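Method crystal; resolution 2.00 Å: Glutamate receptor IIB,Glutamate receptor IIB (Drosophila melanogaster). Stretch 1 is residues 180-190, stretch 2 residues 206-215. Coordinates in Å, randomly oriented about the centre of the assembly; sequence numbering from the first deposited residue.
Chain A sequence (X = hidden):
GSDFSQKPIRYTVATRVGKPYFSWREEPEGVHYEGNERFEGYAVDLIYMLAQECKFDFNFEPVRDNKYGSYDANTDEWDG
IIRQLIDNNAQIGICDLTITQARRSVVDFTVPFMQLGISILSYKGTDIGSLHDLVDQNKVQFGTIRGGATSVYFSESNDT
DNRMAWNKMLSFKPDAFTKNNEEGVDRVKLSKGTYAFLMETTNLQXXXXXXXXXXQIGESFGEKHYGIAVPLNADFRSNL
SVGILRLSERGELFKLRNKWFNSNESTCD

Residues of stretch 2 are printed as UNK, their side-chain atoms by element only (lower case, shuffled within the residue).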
# COMPACT_ATOMS: atom_id res chain seq x y z
N ASN A 180 -4.36 -5.51 -7.40
CA ASN A 180 -4.36 -4.30 -6.58
C ASN A 180 -5.53 -4.26 -5.60
O ASN A 180 -6.36 -5.17 -5.57
CB ASN A 180 -4.38 -3.06 -7.48
CG ASN A 180 -5.54 -3.07 -8.47
OD1 ASN A 180 -6.63 -3.56 -8.18
ND2 ASN A 180 -5.29 -2.52 -9.65
N ASN A 181 -5.58 -3.20 -4.79
CA ASN A 181 -6.66 -3.03 -3.82
C ASN A 181 -8.03 -2.95 -4.48
O ASN A 181 -9.01 -3.49 -3.97
CB ASN A 181 -6.43 -1.77 -2.98
CG ASN A 181 -5.33 -1.94 -1.96
OD1 ASN A 181 -4.39 -1.14 -1.90
ND2 ASN A 181 -5.43 -2.97 -1.13
N GLU A 182 -8.09 -2.26 -5.62
CA GLU A 182 -9.36 -2.08 -6.33
C GLU A 182 -9.98 -3.41 -6.72
O GLU A 182 -11.16 -3.65 -6.47
CB GLU A 182 -9.16 -1.22 -7.59
CG GLU A 182 -8.87 0.25 -7.31
CD GLU A 182 -7.45 0.52 -6.84
OE1 GLU A 182 -6.62 -0.41 -6.85
OE2 GLU A 182 -7.16 1.68 -6.46
N GLU A 183 -9.18 -4.29 -7.33
CA GLU A 183 -9.67 -5.60 -7.74
C GLU A 183 -10.07 -6.43 -6.52
O GLU A 183 -11.03 -7.19 -6.57
CB GLU A 183 -8.61 -6.35 -8.56
CG GLU A 183 -9.09 -7.68 -9.13
CD GLU A 183 -7.97 -8.52 -9.72
OE1 GLU A 183 -6.91 -7.95 -10.06
OE2 GLU A 183 -8.15 -9.75 -9.83
N GLY A 184 -9.31 -6.29 -5.44
CA GLY A 184 -9.61 -7.00 -4.21
C GLY A 184 -10.97 -6.62 -3.67
O GLY A 184 -11.80 -7.48 -3.37
N VAL A 185 -11.21 -5.32 -3.53
CA VAL A 185 -12.49 -4.81 -3.06
C VAL A 185 -13.63 -5.18 -4.01
O VAL A 185 -14.71 -5.57 -3.57
CB VAL A 185 -12.45 -3.27 -2.88
CG1 VAL A 185 -13.82 -2.72 -2.50
CG2 VAL A 185 -11.42 -2.89 -1.83
N ASP A 186 -13.38 -5.04 -5.31
CA ASP A 186 -14.37 -5.42 -6.31
C ASP A 186 -14.75 -6.89 -6.19
O ASP A 186 -15.90 -7.27 -6.37
CB ASP A 186 -13.86 -5.14 -7.73
CG ASP A 186 -13.67 -3.66 -8.01
OD1 ASP A 186 -14.13 -2.82 -7.20
OD2 ASP A 186 -13.07 -3.33 -9.05
N ARG A 187 -13.76 -7.73 -5.87
CA ARG A 187 -13.99 -9.16 -5.78
C ARG A 187 -14.82 -9.53 -4.54
O ARG A 187 -15.64 -10.44 -4.60
CB ARG A 187 -12.66 -9.92 -5.76
CG ARG A 187 -12.82 -11.42 -5.84
CD ARG A 187 -11.49 -12.12 -6.09
NE ARG A 187 -11.62 -13.57 -6.03
CZ ARG A 187 -10.62 -14.42 -6.19
NH1 ARG A 187 -9.39 -13.97 -6.43
NH2 ARG A 187 -10.84 -15.73 -6.11
N VAL A 188 -14.61 -8.82 -3.44
CA VAL A 188 -15.39 -9.06 -2.23
C VAL A 188 -16.85 -8.68 -2.47
O VAL A 188 -17.77 -9.39 -2.06
CB VAL A 188 -14.85 -8.27 -1.02
CG1 VAL A 188 -15.77 -8.41 0.19
CG2 VAL A 188 -13.45 -8.74 -0.67
N LYS A 189 -17.06 -7.55 -3.14
CA LYS A 189 -18.40 -7.07 -3.45
C LYS A 189 -19.14 -8.03 -4.38
O LYS A 189 -20.28 -8.41 -4.12
CB LYS A 189 -18.34 -5.67 -4.07
CG LYS A 189 -17.94 -4.58 -3.08
CD LYS A 189 -17.25 -3.40 -3.75
CE LYS A 189 -18.23 -2.52 -4.52
NZ LYS A 189 -17.55 -1.32 -5.07
N LEU A 190 -18.47 -8.44 -5.45
CA LEU A 190 -19.07 -9.33 -6.44
C LEU A 190 -19.34 -10.73 -5.88
O LEU A 190 -20.23 -11.43 -6.37
CB LEU A 190 -18.17 -9.43 -7.67
CG LEU A 190 -18.02 -8.17 -8.52
CD1 LEU A 190 -16.86 -8.32 -9.50
CD2 LEU A 190 -19.31 -7.87 -9.26
N UNK A 206 -10.44 3.17 4.09
CA UNK A 206 -10.83 4.00 2.96
C UNK A 206 -12.01 3.40 2.19
O UNK A 206 -12.95 4.11 1.85
c UNK A 206 -10.77 6.34 -1.55
c UNK A 206 -9.66 4.21 2.01
c UNK A 206 -10.11 6.34 0.75
c UNK A 206 -10.35 4.28 -0.42
c UNK A 206 -10.05 4.96 0.76
c UNK A 206 -10.71 4.96 -1.56
o UNK A 206 -11.12 7.02 -2.68
c UNK A 206 -10.47 7.03 -0.40
N UNK A 207 -11.94 2.10 1.93
CA UNK A 207 -12.93 1.44 1.10
C UNK A 207 -14.19 1.05 1.87
O UNK A 207 -15.29 1.09 1.32
c UNK A 207 -12.33 0.20 0.43
o UNK A 207 -9.21 1.42 -4.15
c UNK A 207 -11.34 1.16 -3.11
c UNK A 207 -11.49 0.53 -0.79
c UNK A 207 -9.97 1.12 -3.04
c UNK A 207 -12.10 0.86 -1.99
c UNK A 207 -10.11 0.49 -0.74
c UNK A 207 -9.34 0.79 -1.85
N UNK A 208 -14.04 0.67 3.13
CA UNK A 208 -15.18 0.22 3.92
C UNK A 208 -16.12 1.40 4.21
O UNK A 208 -17.33 1.23 4.35
c UNK A 208 -14.74 -0.44 5.25
c UNK A 208 -15.84 -1.34 5.78
c UNK A 208 -14.34 0.60 6.29
N UNK A 209 -15.55 2.60 4.28
CA UNK A 209 -16.33 3.81 4.51
C UNK A 209 -17.13 4.24 3.28
O UNK A 209 -18.11 4.97 3.39
c UNK A 209 -14.87 4.79 6.37
c UNK A 209 -15.41 4.95 4.95
n UNK A 209 -13.43 6.69 5.81
o UNK A 209 -13.50 5.97 7.94
c UNK A 209 -13.87 5.88 6.77
N UNK A 210 -16.70 3.77 2.11
CA UNK A 210 -17.32 4.16 0.84
C UNK A 210 -18.15 3.03 0.21
O UNK A 210 -18.65 3.16 -0.90
n UNK A 210 -13.12 6.90 2.02
c UNK A 210 -15.63 5.96 0.24
c UNK A 210 -16.24 4.62 -0.14
n UNK A 210 -12.74 9.04 1.29
c UNK A 210 -14.31 6.21 -0.46
c UNK A 210 -13.21 7.82 1.06
n UNK A 210 -13.76 7.52 -0.11
N UNK A 211 -18.28 1.92 0.94
CA UNK A 211 -19.03 0.76 0.47
C UNK A 211 -19.77 0.10 1.64
O UNK A 211 -19.18 -0.67 2.40
o UNK A 211 -18.01 0.16 -2.57
c UNK A 211 -18.11 -0.25 -0.21
c UNK A 211 -17.48 0.31 -1.47
n UNK A 211 -16.33 0.95 -1.32
N UNK A 212 -21.05 0.41 1.76
CA UNK A 212 -21.84 0.05 2.94
C UNK A 212 -22.12 -1.45 3.06
O UNK A 212 -22.53 -1.91 4.12
c UNK A 212 -23.17 0.82 2.92
s UNK A 212 -22.99 2.62 2.82
N UNK A 213 -21.88 -2.20 1.99
CA UNK A 213 -22.13 -3.64 2.02
C UNK A 213 -20.92 -4.41 2.56
O UNK A 213 -20.94 -5.64 2.64
o UNK A 213 -21.26 -1.79 -0.48
c UNK A 213 -21.37 -4.17 -0.41
c UNK A 213 -22.50 -4.16 0.62
o UNK A 213 -21.04 -2.87 -2.38
c UNK A 213 -21.21 -2.85 -1.14
N UNK A 214 -19.88 -3.68 2.94
CA UNK A 214 -18.63 -4.28 3.41
C UNK A 214 -18.34 -3.95 4.87
O UNK A 214 -18.81 -2.94 5.39
c UNK A 214 -17.62 -4.04 1.03
c UNK A 214 -16.40 -3.50 0.30
c UNK A 214 -17.47 -3.81 2.54
c UNK A 214 -17.83 -5.51 0.73
N UNK A 215 -17.57 -4.80 5.52
CA UNK A 215 -17.18 -4.60 6.91
C UNK A 215 -15.83 -5.25 7.21
O UNK A 215 -15.33 -6.05 6.42
o UNK A 215 -17.89 -4.82 9.23
c UNK A 215 -18.35 -6.68 7.75
c UNK A 215 -18.24 -5.16 7.88

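Position 206 lies in a helix. Its eight side-chain atoms are one carbon, a ring of six carbons and a single oxygen on the ring, which makes it Tyr 206. The ring does not reach stretch 1.

Position 207 repeats the pattern of one carbon, a six-carbon ring and one oxygen, but here CA-to-CB points toward stretch 1. A methyl of Val 185, CG2, sits over one face of the ring, and a carboxylate oxygen of Glu 182 lies at its edge. The residue is Tyr 207. Val 185 CG2 is 3.8 Å from the Tyr 207 ring centroid and only 19° off the ring normal, a CH-pi contact. Glu 182 OE2 comes within 3.1 Å of Tyr 207 OH, yet the angle is too poor for a hydrogen bond. Asn 181 CB adds a looser approach, 4.0 Å from Tyr 207 CE2.

At position 208 a single carbon carries two others, three carbons in all, with CA-to-CB directed away from stretch 1: Val 208. Position 209 has three carbons in a row, the third bearing one oxygen and one nitrogen, and remains far from stretch 1; this is Gln 209. Three carbons, a nitrogen and then a carbon with two further nitrogens identify position 210 as Arg 210. Its side chain folds back along its own stretch, where Arg 210 NH1 donates to Tyr 206 O at 2.8 Å.

Position 211 carries two carbons, the second with one oxygen and one nitrogen, and the oxygen meets the amine of Lys 189. It is Asn 211. Asn 211 OD1 accepts from Lys 189 NZ at 2.9 Å, while Asn 211 ND2 donates to Tyr 207 O at 2.8 Å. Asn 211 also opens a type I turn that ends at position 214.

Position 212 shows one carbon and one sulfur, out of reach of stretch 1. It is Cys 212, bonded covalently to a group elsewhere in the structure. At 213, three carbons end in two oxygens, and one oxygen approaches the Lys 189 side chain; this is Glu 213, whose OE2 lies 3.5 Å from Lys 189 CE.

Four carbons forked at the second mark position 214, which packs against both valines of stretch 1: Leu 214. Leu 214 CD1 is 3.9 Å from Val 185 CG1, and Leu 214 CD2 is 3.6 Å from Val 188 CG1. Position 215, one carbon carrying an oxygen and a carbon, is Thr 215, beyond contact.

The contact therefore rests on one side of the stretch 1 helix. Val 185 touches both Tyr 207 and Leu 214: CG2 lies over the ring face, and CG1 approaches both the ring and Leu 214. Val 188 extends the apolar patch. The CA-to-CB bond of Lys 189 points sideways to stretch 2, but the end of the side chain comes nearer and makes the sole hydrogen bond between the stretches, to Asn 211. Together these contacts bury 395 Å², summed over both sides.

Stretch 2 206-215: YYVQRNCELT
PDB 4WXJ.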